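PDB 5NL8: ubiquitin-conjugating enzyme E2-21 kDa from Pichia angusta, which accepts ubiquitin as a thioester from an E1 enzyme and probably passes it on to other proteins, including PEX5, in peroxisome biogenesis. Local coordinates for residues 29-34 with 138-143; 46-51 with 65-70; 51-56 with 145-150; 103-108 with 181-186. All blocks are in the same frame, centred on the assembly; numbering follows the deposited sequence.

Contact 1: residues 29-34 with 138-143; sequences HDTGIV and ALVAIV
Leu139 is the first residue of helix 135-147 to touch the 29-34 segment, and it does so with CB and one methyl. The extended Ile33 side chain (CG1 anti to the carbonyl carbon, chi2 177°) crosses it at about a right angle, laying CD1 3.9 Å from Leu139 CB and 4.0 Å from Leu139 CD1. Val140 follows on the flank. Its CG2, beside the backbone N, approaches Thr31 CB at 3.9 Å and Ile33 CD1 at 4.1 Å. The Thr31 hydroxyl is hydrogen-bonded to Ile28 O and makes only van der Waals contact with Val140, slightly farther off than CB. One turn beyond Leu139, Val143 is directed toward the loop. Its CG1 lies 3.2 Å from Thr31 O, a tight approach, while its CG2 stands 4.3 Å from Gly32 CA. Gly32 has a positive phi of 111°, and with no CB it lets the valine methyls come close to the main chain. The contact thus packs the start of strand 33-38 and the loop leading into it onto the helix. Beyond it, Leu139 also rests on Ala48, Leu65 and Ile67 of the next two strands, Ile33 reaches Ile28, and Gly32 is hydrogen-bonded through its backbone to Arg51.

Contact 2: residues 46-51 with 65-70; sequences WSAVIR and LEIDIP
Trp46 sets CG anti to its carbonyl carbon, chi1 (-61°) and chi2 (85°) together bringing the CD1-NE1 edge of the indole to Ile69, with CD1 3.7 Å from Ile69 CG1. Ile50 holds CG1 in the crowded position between N and the carbonyl carbon (chi1 63°) and crosses Leu65 at about a right angle, its CD1 and CG2 both meeting Leu65 CD1, each at 3.9 Å. Between these ends, Ile67 CD1 sits 4.0 Å from Ala48 CB and also touches Trp46 CB. The backbones form an antiparallel beta hairpin, with Trp46-Ile67 and Ala48-Leu65 as hydrogen-bonded pairs and Ser47-Glu66 as the non-hydrogen-bonded pair between them. The Trp46-Ile67 bonds lie in the carbonyl planes; in the Ala48-Leu65 pair each donor stands above its plane. A water 3.1 Å from Ser47 OG donates to Leu65 O, also at 3.1 Å, giving that oxygen a second donor. The hairpin is therefore two-faced: Trp46, Ala48, Leu65 and Ile67 make an apolar side, where Leu139 of helix 135-147 packs on the last three and Tyr14 meets Trp46 edge-to-face. On the other side Ser47 OG is hydrogen-bonded to Lys64 NZ, and Glu66 forms a salt bridge with Arg45.

Contact 3: residues 51-56 with 145-150; sequences RGPDQS and LLANPE
Gly52, directly after strand 45-51, places its CA 4.3 Å from Leu146 CD1, and its backbone is hydrogen-bonded to Ala61. Pro53 carries most of the contact. Its ring crosses the Leu146 side chain at about a right angle, with CD 3.8 Å from Leu146 CB and 4.0 Å from Leu146 CD1, while CG reaches Ala147 CB at 3.9 Å. The backbone fixes Leu146 CB; chi1 (-75°, CG anti to the carbonyl carbon) and chi2 (-173°) then set CD1 beside Pro53 CD. At this helix end Leu145 O accepts a hydrogen bond from His110 NE2, the histidine of the His-Pro-Asn motif of ubiquitin-conjugating enzymes. The chain then reverses in a type II beta turn from Pro53 to Ser56, with Gln55 in the positive-phi position (phi 69°). Ser56 closes the turn: its OG donates a 2.6 Å bond to Pro53 O from above the carbonyl plane, and the backbone bond Ser56 N to Pro53 O is long and weak at 3.4 Å. Ser56 CB comes back toward the helix, 4.5 Å from Ala147 CB. Between the two segments the contact is purely apolar, the CG and CD atoms of the proline against the last turn of helix 135-147, while Pro53 O is satisfied within the turn by Ser56.

Contact 4: residues 103-108 with 181-186; sequences KVCYKM and KYSAYE
Three backbone hydrogen bonds join the segments as a short two-stranded antiparallel sheet, strand 104-105 against strand 183-184, within the ubiquitin-conjugating fold. Val104 N binds Ala184 O at 2.8 Å in the carbonyl plane, and Ala184 N returns to Val104 O at 2.9 Å from above its plane. Past the Cys105-Ser183 non-hydrogen-bonded pair, Tyr106 N reaches Tyr182 O at 3.0 Å, almost perfectly straight (N-H...O 175°). Tyr182 is where the chain leaves helix 168-181, so this bond ties that exit to the strand. At the other end Tyr106 OH gives Tyr185 O a weak 3.3 Å bond, the acceptor lying in the plane of the ring at its edge. Cys105 and Ser183 sit unusually close, their CA atoms only 4.0 Å apart. Ser183 OG lies 3.3 Å from Cys105 CB, although its hydrogen bond goes to Ile179 O. The Tyr106 ring, stacked on Phe85, brings CE2 to 4.2 Å from Ala184 CB. Gln94 of helix 87-94 packs on that methyl and holds the oxygens of both Lys181 and Ser183 through NE2, fastening the C-terminal strand to this helix. On the far side of the Tyr182 O bond, Lys107, whose amine binds Phe85 O, bends at chi2 (-76°). Its aliphatic part crosses Tyr182 obliquely, with Lys107 CG 3.8 Å from Tyr182 CB.

Overall arrangement
The first segments of contacts 1 to 4 follow one another along the chain, and contact 2 is nested within the loop that contact 1 closes. Contacts 1 and 2, with centres 11 Å apart, share the four-stranded antiparallel sheet, where strands 33-38 and 45-51 are neighbours. Contacts 1 and 3, 10 Å apart, use successive parts of helix 135-147, and contacts 2 and 3 share Arg51. Contact 2 builds the sheet, while contacts 1 and 3 attach the sheet and the loop after strand 45-51 to that helix. Contact 4, its centre about 16 to 18 Å from the others, differs in using a separate two-stranded sheet, which secures the end of the modelled chain; Met108 packing on Leu146 links it to contact 3.

Contact 1: residues 29-34 with 138-143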
loop_
_atom_site.group_PDB
_atom_site.type_symbol
_atom_site.label_atom_id
_atom_site.label_comp_id
_atom_site.label_asym_id
_atom_site.label_seq_id
_atom_site.Cartn_x
_atom_site.Cartn_y
_atom_site.Cartn_z
ATOM N N HIS A 29 6.428 -13.965 0.133
ATOM C CA HIS A 29 4.992 -14.179 0.301
ATOM C C HIS A 29 4.500 -13.834 1.704
ATOM O O HIS A 29 3.311 -13.563 1.904
ATOM C CB HIS A 29 4.622 -15.624 -0.034
ATOM C CG HIS A 29 4.654 -15.927 -1.495
ATOM N ND1 HIS A 29 4.737 -14.942 -2.459
ATOM C CD2 HIS A 29 4.605 -17.101 -2.163
ATOM C CE1 HIS A 29 4.743 -15.499 -3.652
ATOM N NE2 HIS A 29 4.664 -16.811 -3.504
ATOM N N ASP A 30 5.410 -13.837 2.674
ATOM C CA ASP A 30 5.020 -13.512 4.037
ATOM C C ASP A 30 5.354 -12.060 4.379
ATOM O O ASP A 30 5.106 -11.606 5.501
ATOM C CB ASP A 30 5.684 -14.461 5.030
ATOM C CG ASP A 30 5.424 -15.925 4.710
ATOM O OD1 ASP A 30 4.247 -16.284 4.523
ATOM O OD2 ASP A 30 6.389 -16.723 4.671
ATOM N N THR A 31 5.881 -11.329 3.398
ATOM C CA THR A 31 6.143 -9.906 3.562
ATOM C C THR A 31 4.890 -9.087 3.265
ATOM O O THR A 31 4.745 -7.970 3.754
ATOM C CB THR A 31 7.276 -9.424 2.645
ATOM O OG1 THR A 31 6.836 -9.439 1.281
ATOM C CG2 THR A 31 8.511 -10.304 2.795
ATOM N N GLY A 32 3.995 -9.640 2.452
ATOM C CA GLY A 32 2.733 -8.983 2.163
ATOM C C GLY A 32 2.596 -8.472 0.740
ATOM O O GLY A 32 1.525 -8.014 0.338
ATOM N N ILE A 33 3.680 -8.542 -0.023
ATOM C CA ILE A 33 3.639 -8.163 -1.430
ATOM C C ILE A 33 2.856 -9.194 -2.232
ATOM O O ILE A 33 3.188 -10.380 -2.224
ATOM C CB ILE A 33 5.048 -8.030 -2.023
ATOM C CG1 ILE A 33 5.857 -6.991 -1.250
ATOM C CG2 ILE A 33 4.974 -7.662 -3.496
ATOM C CD1 ILE A 33 7.281 -6.856 -1.737
ATOM N N VAL A 34 1.817 -8.739 -2.924
ATOM C CA VAL A 34 0.982 -9.638 -3.707
ATOM C C VAL A 34 1.205 -9.450 -5.205
ATOM O O VAL A 34 1.272 -10.428 -5.949
ATOM C CB VAL A 34 -0.508 -9.447 -3.382
ATOM C CG1 VAL A 34 -1.369 -10.356 -4.252
ATOM C CG2 VAL A 34 -0.760 -9.724 -1.907
ATOM N N ALA A 138 10.659 -0.849 -0.148
ATOM C CA ALA A 138 9.670 0.207 0.048
ATOM C C ALA A 138 8.280 -0.389 0.288
ATOM O O ALA A 138 7.565 0.014 1.223
ATOM C CB ALA A 138 9.651 1.148 -1.144
ATOM N N LEU A 139 7.903 -1.354 -0.550
ATOM C CA LEU A 139 6.624 -2.042 -0.367
ATOM C C LEU A 139 6.535 -2.678 1.026
ATOM O O LEU A 139 5.555 -2.476 1.769
ATOM C CB LEU A 139 6.423 -3.099 -1.457
ATOM C CG LEU A 139 6.271 -2.557 -2.884
ATOM C CD1 LEU A 139 6.144 -3.676 -3.908
ATOM C CD2 LEU A 139 5.079 -1.613 -2.970
ATOM N N VAL A 140 7.578 -3.426 1.380
ATOM C CA VAL A 140 7.674 -4.051 2.694
ATOM C C VAL A 140 7.532 -3.008 3.804
ATOM O O VAL A 140 6.839 -3.236 4.795
ATOM C CB VAL A 140 9.009 -4.811 2.853
ATOM C CG1 VAL A 140 9.225 -5.235 4.296
ATOM C CG2 VAL A 140 9.042 -6.020 1.926
ATOM N N ALA A 141 8.165 -1.853 3.613
ATOM C CA ALA A 141 8.083 -0.751 4.566
ATOM C C ALA A 141 6.647 -0.274 4.764
ATOM O O ALA A 141 6.246 0.066 5.878
ATOM C CB ALA A 141 8.956 0.404 4.111
ATOM N N ILE A 142 5.871 -0.238 3.686
ATOM C CA ILE A 142 4.474 0.192 3.808
ATOM C C ILE A 142 3.609 -0.855 4.517
ATOM O O ILE A 142 2.748 -0.515 5.354
ATOM C CB ILE A 142 3.878 0.520 2.433
ATOM C CG1 ILE A 142 4.348 1.902 1.995
ATOM C CG2 ILE A 142 2.359 0.495 2.469
ATOM C CD1 ILE A 142 4.742 1.950 0.564
ATOM N N VAL A 143 3.844 -2.127 4.196
ATOM C CA VAL A 143 3.161 -3.207 4.907
ATOM C C VAL A 143 3.472 -3.130 6.408
ATOM O O VAL A 143 2.594 -3.331 7.247
ATOM C CB VAL A 143 3.557 -4.595 4.359
ATOM C CG1 VAL A 143 2.920 -5.699 5.189
ATOM C CG2 VAL A 143 3.149 -4.724 2.901
#

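Contact 2: residues 46-51 with 65-70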
loop_
_atom_site.group_PDB
_atom_site.type_symbol
_atom_site.label_atom_id
_atom_site.label_comp_id
_atom_site.label_asym_id
_atom_site.label_seq_id
_atom_site.Cartn_x
_atom_site.Cartn_y
_atom_site.Cartn_z
ATOM N N TRP A 46 4.321 2.916 -11.221
ATOM C CA TRP A 46 4.031 1.529 -10.870
ATOM C C TRP A 46 2.698 1.331 -10.161
ATOM O O TRP A 46 2.241 2.189 -9.412
ATOM C CB TRP A 46 5.140 0.977 -9.973
ATOM C CG TRP A 46 6.464 0.987 -10.626
ATOM C CD1 TRP A 46 7.340 2.030 -10.689
ATOM C CD2 TRP A 46 7.070 -0.092 -11.341
ATOM N NE1 TRP A 46 8.459 1.664 -11.397
ATOM C CE2 TRP A 46 8.318 0.363 -11.805
ATOM C CE3 TRP A 46 6.676 -1.403 -11.628
ATOM C CZ2 TRP A 46 9.179 -0.444 -12.543
ATOM C CZ3 TRP A 46 7.532 -2.202 -12.363
ATOM C CH2 TRP A 46 8.769 -1.720 -12.812
ATOM N N SER A 47 2.103 0.169 -10.394
ATOM C CA SER A 47 0.936 -0.296 -9.664
ATOM C C SER A 47 1.314 -1.519 -8.833
ATOM O O SER A 47 1.961 -2.441 -9.337
ATOM C CB SER A 47 -0.200 -0.636 -10.627
ATOM O OG SER A 47 -1.273 -1.256 -9.946
ATOM N N ALA A 48 0.921 -1.527 -7.561
ATOM C CA ALA A 48 1.212 -2.671 -6.699
ATOM C C ALA A 48 -0.022 -3.135 -5.940
ATOM O O ALA A 48 -1.004 -2.405 -5.822
ATOM C CB ALA A 48 2.332 -2.334 -5.722
ATOM N N VAL A 49 0.034 -4.364 -5.438
ATOM C CA VAL A 49 -1.022 -4.900 -4.586
ATOM C C VAL A 49 -0.399 -5.524 -3.345
ATOM O O VAL A 49 0.484 -6.384 -3.463
ATOM C CB VAL A 49 -1.880 -5.956 -5.316
ATOM C CG1 VAL A 49 -2.881 -6.586 -4.356
ATOM C CG2 VAL A 49 -2.599 -5.340 -6.511
ATOM N N ILE A 50 -0.847 -5.085 -2.166
ATOM C CA ILE A 50 -0.326 -5.608 -0.900
ATOM C C ILE A 50 -1.418 -6.143 0.027
ATOM O O ILE A 50 -2.569 -5.706 -0.028
ATOM C CB ILE A 50 0.480 -4.540 -0.114
ATOM C CG1 ILE A 50 -0.413 -3.357 0.277
ATOM C CG2 ILE A 50 1.687 -4.081 -0.910
ATOM C CD1 ILE A 50 0.257 -2.355 1.205
ATOM N N ARG A 51 -1.035 -7.089 0.883
ATOM C CA ARG A 51 -1.942 -7.678 1.861
ATOM C C ARG A 51 -1.678 -7.110 3.253
ATOM O O ARG A 51 -0.528 -6.914 3.642
ATOM C CB ARG A 51 -1.799 -9.207 1.875
ATOM C CG ARG A 51 -2.616 -9.917 2.950
ATOM C CD ARG A 51 -2.456 -11.441 2.885
ATOM N NE ARG A 51 -3.071 -12.023 1.691
ATOM C CZ ARG A 51 -2.394 -12.543 0.670
ATOM N NH1 ARG A 51 -1.069 -12.566 0.689
ATOM N NH2 ARG A 51 -3.044 -13.050 -0.371
ATOM N N LEU A 65 -1.790 0.119 -4.660
ATOM C CA LEU A 65 -0.878 1.234 -4.470
ATOM C C LEU A 65 -0.429 1.783 -5.812
ATOM O O LEU A 65 -0.307 1.040 -6.791
ATOM C CB LEU A 65 0.352 0.804 -3.668
ATOM C CG LEU A 65 0.200 0.250 -2.255
ATOM C CD1 LEU A 65 1.544 -0.264 -1.783
ATOM C CD2 LEU A 65 -0.318 1.314 -1.310
ATOM N N GLU A 66 -0.173 3.086 -5.839
ATOM C CA GLU A 66 0.449 3.728 -6.985
ATOM C C GLU A 66 1.773 4.358 -6.557
ATOM O O GLU A 66 1.863 5.013 -5.509
ATOM C CB GLU A 66 -0.482 4.774 -7.594
ATOM C CG GLU A 66 0.130 5.538 -8.753
ATOM C CD GLU A 66 -0.848 6.493 -9.401
ATOM O OE1 GLU A 66 -2.051 6.160 -9.468
ATOM O OE2 GLU A 66 -0.417 7.579 -9.839
ATOM N N ILE A 67 2.799 4.140 -7.376
ATOM C CA ILE A 67 4.159 4.540 -7.053
ATOM C C ILE A 67 4.767 5.397 -8.156
ATOM O O ILE A 67 4.850 4.979 -9.305
ATOM C CB ILE A 67 5.061 3.317 -6.829
ATOM C CG1 ILE A 67 4.470 2.406 -5.754
ATOM C CG2 ILE A 67 6.465 3.749 -6.443
ATOM C CD1 ILE A 67 4.698 0.933 -6.022
ATOM N N ASP A 68 5.190 6.601 -7.795
ATOM C CA ASP A 68 5.848 7.504 -8.727
ATOM C C ASP A 68 7.339 7.571 -8.421
ATOM O O ASP A 68 7.740 7.808 -7.278
ATOM C CB ASP A 68 5.218 8.896 -8.663
ATOM C CG ASP A 68 3.751 8.892 -9.067
ATOM O OD1 ASP A 68 3.081 7.853 -8.885
ATOM O OD2 ASP A 68 3.268 9.926 -9.572
ATOM N N ILE A 69 8.150 7.348 -9.452
ATOM C CA ILE A 69 9.601 7.293 -9.318
ATOM C C ILE A 69 10.248 8.612 -9.723
ATOM O O ILE A 69 9.978 9.125 -10.806
ATOM C CB ILE A 69 10.195 6.159 -10.181
ATOM C CG1 ILE A 69 9.584 4.811 -9.792
ATOM C CG2 ILE A 69 11.707 6.127 -10.065
ATOM C CD1 ILE A 69 9.826 4.416 -8.351
ATOM N N PRO A 70 11.102 9.170 -8.849
ATOM C CA PRO A 70 11.826 10.404 -9.173
ATOM C C PRO A 70 12.913 10.174 -10.218
ATOM O O PRO A 70 13.359 9.042 -10.397
ATOM C CB PRO A 70 12.435 10.816 -7.830
ATOM C CG PRO A 70 12.591 9.532 -7.089
ATOM C CD PRO A 70 11.407 8.693 -7.489
HETATM O O HOH W 1 -2.297 1.591 -9.148
#

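Contact 3: residues 51-56 with 145-150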
loop_
_atom_site.group_PDB
_atom_site.type_symbol
_atom_site.label_atom_id
_atom_site.label_comp_id
_atom_site.label_asym_id
_atom_site.label_seq_id
_atom_site.Cartn_x
_atom_site.Cartn_y
_atom_site.Cartn_z
ATOM N N ARG A 51 -1.035 -7.089 0.883
ATOM C CA ARG A 51 -1.942 -7.678 1.861
ATOM C C ARG A 51 -1.678 -7.110 3.253
ATOM O O ARG A 51 -0.528 -6.914 3.642
ATOM C CB ARG A 51 -1.799 -9.207 1.875
ATOM C CG ARG A 51 -2.616 -9.917 2.950
ATOM C CD ARG A 51 -2.456 -11.441 2.885
ATOM N NE ARG A 51 -3.071 -12.023 1.691
ATOM C CZ ARG A 51 -2.394 -12.543 0.670
ATOM N NH1 ARG A 51 -1.069 -12.566 0.689
ATOM N NH2 ARG A 51 -3.044 -13.050 -0.371
ATOM N N GLY A 52 -2.747 -6.834 3.995
ATOM C CA GLY A 52 -2.623 -6.387 5.371
ATOM C C GLY A 52 -1.924 -7.422 6.232
ATOM O O GLY A 52 -2.259 -8.606 6.182
ATOM N N PRO A 53 -0.945 -6.978 7.029
ATOM C CA PRO A 53 -0.090 -7.867 7.823
ATOM C C PRO A 53 -0.845 -8.603 8.924
ATOM O O PRO A 53 -1.858 -8.113 9.425
ATOM C CB PRO A 53 0.945 -6.913 8.423
ATOM C CG PRO A 53 0.257 -5.595 8.464
ATOM C CD PRO A 53 -0.619 -5.558 7.248
ATOM N N ASP A 54 -0.334 -9.771 9.294
ATOM C CA ASP A 54 -0.984 -10.618 10.282
ATOM C C ASP A 54 -1.069 -9.958 11.648
ATOM O O ASP A 54 -0.165 -9.224 12.053
ATOM C CB ASP A 54 -0.246 -11.951 10.401
ATOM C CG ASP A 54 -0.503 -12.861 9.223
ATOM O OD1 ASP A 54 -1.680 -12.995 8.827
ATOM O OD2 ASP A 54 0.467 -13.439 8.690
ATOM N N GLN A 55 -2.180 -10.225 12.334
ATOM C CA GLN A 55 -2.421 -9.787 13.708
ATOM C C GLN A 55 -2.598 -8.272 13.806
ATOM O O GLN A 55 -2.564 -7.699 14.893
ATOM C CB GLN A 55 -1.293 -10.266 14.631
ATOM C CG GLN A 55 -1.221 -11.786 14.732
ATOM C CD GLN A 55 -0.188 -12.281 15.727
ATOM O OE1 GLN A 55 1.008 -12.025 15.589
ATOM N NE2 GLN A 55 -0.652 -12.994 16.745
ATOM N N SER A 56 -2.805 -7.631 12.660
ATOM C CA SER A 56 -3.196 -6.228 12.623
ATOM C C SER A 56 -4.668 -6.157 12.228
ATOM O O SER A 56 -5.212 -7.124 11.698
ATOM C CB SER A 56 -2.321 -5.440 11.643
ATOM O OG SER A 56 -2.612 -5.789 10.300
ATOM N N LEU A 145 4.251 -0.341 7.959
ATOM C CA LEU A 145 3.544 0.857 8.400
ATOM C C LEU A 145 2.097 0.558 8.776
ATOM O O LEU A 145 1.557 1.153 9.712
ATOM C CB LEU A 145 3.582 1.936 7.316
ATOM C CG LEU A 145 2.842 3.232 7.651
ATOM C CD1 LEU A 145 3.472 3.910 8.865
ATOM C CD2 LEU A 145 2.822 4.171 6.456
ATOM N N LEU A 146 1.472 -0.364 8.050
ATOM C CA LEU A 146 0.109 -0.765 8.391
ATOM C C LEU A 146 0.021 -1.355 9.806
ATOM O O LEU A 146 -1.002 -1.221 10.479
ATOM C CB LEU A 146 -0.434 -1.771 7.371
ATOM C CG LEU A 146 -0.838 -1.202 6.005
ATOM C CD1 LEU A 146 -1.518 -2.262 5.138
ATOM C CD2 LEU A 146 -1.735 0.019 6.173
ATOM N N ALA A 147 1.095 -1.997 10.259
ATOM C CA ALA A 147 1.117 -2.592 11.594
ATOM C C ALA A 147 1.726 -1.659 12.643
ATOM O O ALA A 147 1.492 -1.832 13.834
ATOM C CB ALA A 147 1.875 -3.916 11.571
ATOM N N ASN A 148 2.507 -0.676 12.205
ATOM C CA ASN A 148 3.164 0.242 13.135
ATOM C C ASN A 148 3.019 1.705 12.739
ATOM O O ASN A 148 3.954 2.299 12.209
ATOM C CB ASN A 148 4.650 -0.093 13.255
ATOM C CG ASN A 148 4.890 -1.521 13.681
ATOM O OD1 ASN A 148 5.106 -2.399 12.847
ATOM N ND2 ASN A 148 4.852 -1.765 14.986
ATOM N N PRO A 149 1.846 2.293 13.003
ATOM C CA PRO A 149 1.639 3.713 12.701
ATOM C C PRO A 149 2.474 4.606 13.610
ATOM O O PRO A 149 2.793 4.207 14.729
ATOM C CB PRO A 149 0.142 3.921 12.963
ATOM C CG PRO A 149 -0.450 2.539 13.024
ATOM C CD PRO A 149 0.634 1.665 13.551
ATOM N N GLU A 150 2.830 5.792 13.129
ATOM C CA GLU A 150 3.480 6.781 13.979
ATOM C C GLU A 150 2.609 8.025 14.113
ATOM O O GLU A 150 2.468 8.800 13.164
ATOM C CB GLU A 150 4.863 7.153 13.437
ATOM C CG GLU A 150 4.940 7.323 11.933
ATOM C CD GLU A 150 5.766 6.239 11.276
ATOM O OE1 GLU A 150 6.699 6.575 10.515
ATOM O OE2 GLU A 150 5.482 5.048 11.521
#

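Contact 4: residues 103-108 with 181-186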
loop_
_atom_site.group_PDB
_atom_site.type_symbol
_atom_site.label_atom_id
_atom_site.label_comp_id
_atom_site.label_asym_id
_atom_site.label_seq_id
_atom_site.Cartn_x
_atom_site.Cartn_y
_atom_site.Cartn_z
ATOM N N LYS A 103 -10.880 -9.410 -4.752
ATOM C CA LYS A 103 -11.453 -8.178 -4.224
ATOM C C LYS A 103 -10.431 -7.350 -3.452
ATOM O O LYS A 103 -9.616 -7.869 -2.693
ATOM C CB LYS A 103 -12.686 -8.467 -3.353
ATOM C CG LYS A 103 -12.421 -9.205 -2.052
ATOM C CD LYS A 103 -13.656 -9.184 -1.140
ATOM C CE LYS A 103 -14.957 -9.005 -1.923
ATOM N NZ LYS A 103 -16.127 -8.757 -1.030
ATOM N N VAL A 104 -10.490 -6.047 -3.692
ATOM C CA VAL A 104 -9.615 -5.073 -3.075
ATOM C C VAL A 104 -10.464 -4.027 -2.352
ATOM O O VAL A 104 -11.542 -3.654 -2.826
ATOM C CB VAL A 104 -8.713 -4.394 -4.126
ATOM C CG1 VAL A 104 -7.760 -3.414 -3.475
ATOM C CG2 VAL A 104 -7.941 -5.442 -4.908
ATOM N N CYS A 105 -9.989 -3.578 -1.194
ATOM C CA CYS A 105 -10.635 -2.490 -0.469
ATOM C C CYS A 105 -10.153 -1.139 -0.989
ATOM O O CYS A 105 -8.954 -0.917 -1.133
ATOM C CB CYS A 105 -10.361 -2.604 1.028
ATOM S SG CYS A 105 -11.109 -1.279 2.001
ATOM N N TYR A 106 -11.086 -0.232 -1.262
ATOM C CA TYR A 106 -10.726 1.039 -1.885
ATOM C C TYR A 106 -10.893 2.248 -0.967
ATOM O O TYR A 106 -11.111 3.365 -1.437
ATOM C CB TYR A 106 -11.542 1.246 -3.162
ATOM C CG TYR A 106 -11.129 0.322 -4.279
ATOM C CD1 TYR A 106 -9.937 0.521 -4.960
ATOM C CD2 TYR A 106 -11.925 -0.755 -4.649
ATOM C CE1 TYR A 106 -9.549 -0.318 -5.979
ATOM C CE2 TYR A 106 -11.543 -1.603 -5.670
ATOM C CZ TYR A 106 -10.355 -1.378 -6.332
ATOM O OH TYR A 106 -9.962 -2.211 -7.351
ATOM N N LYS A 107 -10.797 2.016 0.338
ATOM C CA LYS A 107 -10.685 3.089 1.321
ATOM C C LYS A 107 -9.591 2.701 2.313
ATOM O O LYS A 107 -9.532 1.552 2.744
ATOM C CB LYS A 107 -12.014 3.326 2.046
ATOM C CG LYS A 107 -13.148 3.863 1.178
ATOM C CD LYS A 107 -12.982 5.348 0.871
ATOM C CE LYS A 107 -14.234 5.909 0.205
ATOM N NZ LYS A 107 -14.077 7.340 -0.193
ATOM N N MET A 108 -8.715 3.641 2.664
ATOM C CA MET A 108 -7.642 3.345 3.614
ATOM C C MET A 108 -7.665 4.295 4.811
ATOM O O MET A 108 -7.131 5.403 4.746
ATOM C CB MET A 108 -6.274 3.397 2.920
ATOM C CG MET A 108 -5.066 3.352 3.868
ATOM S SD MET A 108 -5.138 2.065 5.136
ATOM C CE MET A 108 -4.850 0.614 4.135
ATOM N N LYS A 181 -17.352 -2.849 3.950
ATOM C CA LYS A 181 -18.329 -2.101 3.162
ATOM C C LYS A 181 -17.815 -1.516 1.844
ATOM O O LYS A 181 -18.604 -1.259 0.932
ATOM C CB LYS A 181 -18.920 -0.975 4.009
ATOM C CG LYS A 181 -20.102 -1.417 4.852
ATOM C CD LYS A 181 -21.122 -2.152 3.993
ATOM C CE LYS A 181 -22.435 -2.351 4.725
ATOM N NZ LYS A 181 -23.421 -3.085 3.884
ATOM N N TYR A 182 -16.508 -1.308 1.731
ATOM C CA TYR A 182 -15.972 -0.590 0.580
ATOM C C TYR A 182 -14.979 -1.394 -0.267
ATOM O O TYR A 182 -13.981 -0.850 -0.741
ATOM C CB TYR A 182 -15.319 0.711 1.054
ATOM C CG TYR A 182 -16.314 1.722 1.582
ATOM C CD1 TYR A 182 -16.952 2.608 0.722
ATOM C CD2 TYR A 182 -16.615 1.791 2.933
ATOM C CE1 TYR A 182 -17.863 3.535 1.195
ATOM C CE2 TYR A 182 -17.524 2.716 3.419
ATOM C CZ TYR A 182 -18.145 3.586 2.544
ATOM O OH TYR A 182 -19.052 4.508 3.018
ATOM N N SER A 183 -15.271 -2.677 -0.475
ATOM C CA SER A 183 -14.411 -3.553 -1.276
ATOM C C SER A 183 -15.101 -4.011 -2.560
ATOM O O SER A 183 -16.314 -4.220 -2.579
ATOM C CB SER A 183 -13.981 -4.780 -0.463
ATOM O OG SER A 183 -13.135 -4.421 0.615
ATOM N N ALA A 184 -14.321 -4.184 -3.625
ATOM C CA ALA A 184 -14.872 -4.589 -4.919
ATOM C C ALA A 184 -13.834 -5.336 -5.750
ATOM O O ALA A 184 -12.675 -5.396 -5.373
ATOM C CB ALA A 184 -15.384 -3.374 -5.678
ATOM N N TYR A 185 -14.245 -5.881 -6.891
ATOM C CA TYR A 185 -13.352 -6.675 -7.736
ATOM C C TYR A 185 -12.174 -5.862 -8.282
ATOM O O TYR A 185 -12.082 -4.656 -8.051
ATOM C CB TYR A 185 -14.135 -7.288 -8.901
ATOM C CG TYR A 185 -14.397 -6.327 -10.047
ATOM C CD1 TYR A 185 -13.892 -6.578 -11.318
ATOM C CD2 TYR A 185 -15.144 -5.171 -9.857
ATOM C CE1 TYR A 185 -14.126 -5.707 -12.367
ATOM C CE2 TYR A 185 -15.382 -4.294 -10.901
ATOM C CZ TYR A 185 -14.871 -4.566 -12.153
ATOM O OH TYR A 185 -15.106 -3.696 -13.194
ATOM N N GLU A 186 -11.281 -6.542 -9.003
ATOM C CA GLU A 186 -10.150 -5.909 -9.688
ATOM C C GLU A 186 -9.192 -5.218 -8.723
ATOM O O GLU A 186 -7.971 -5.287 -8.887
ATOM C CB GLU A 186 -10.659 -4.911 -10.732
ATOM C CG GLU A 186 -9.909 -3.595 -10.762
ATOM C CD GLU A 186 -10.532 -2.606 -11.717
ATOM O OE1 GLU A 186 -11.222 -3.048 -12.659
ATOM O OE2 GLU A 186 -10.350 -1.387 -11.513
#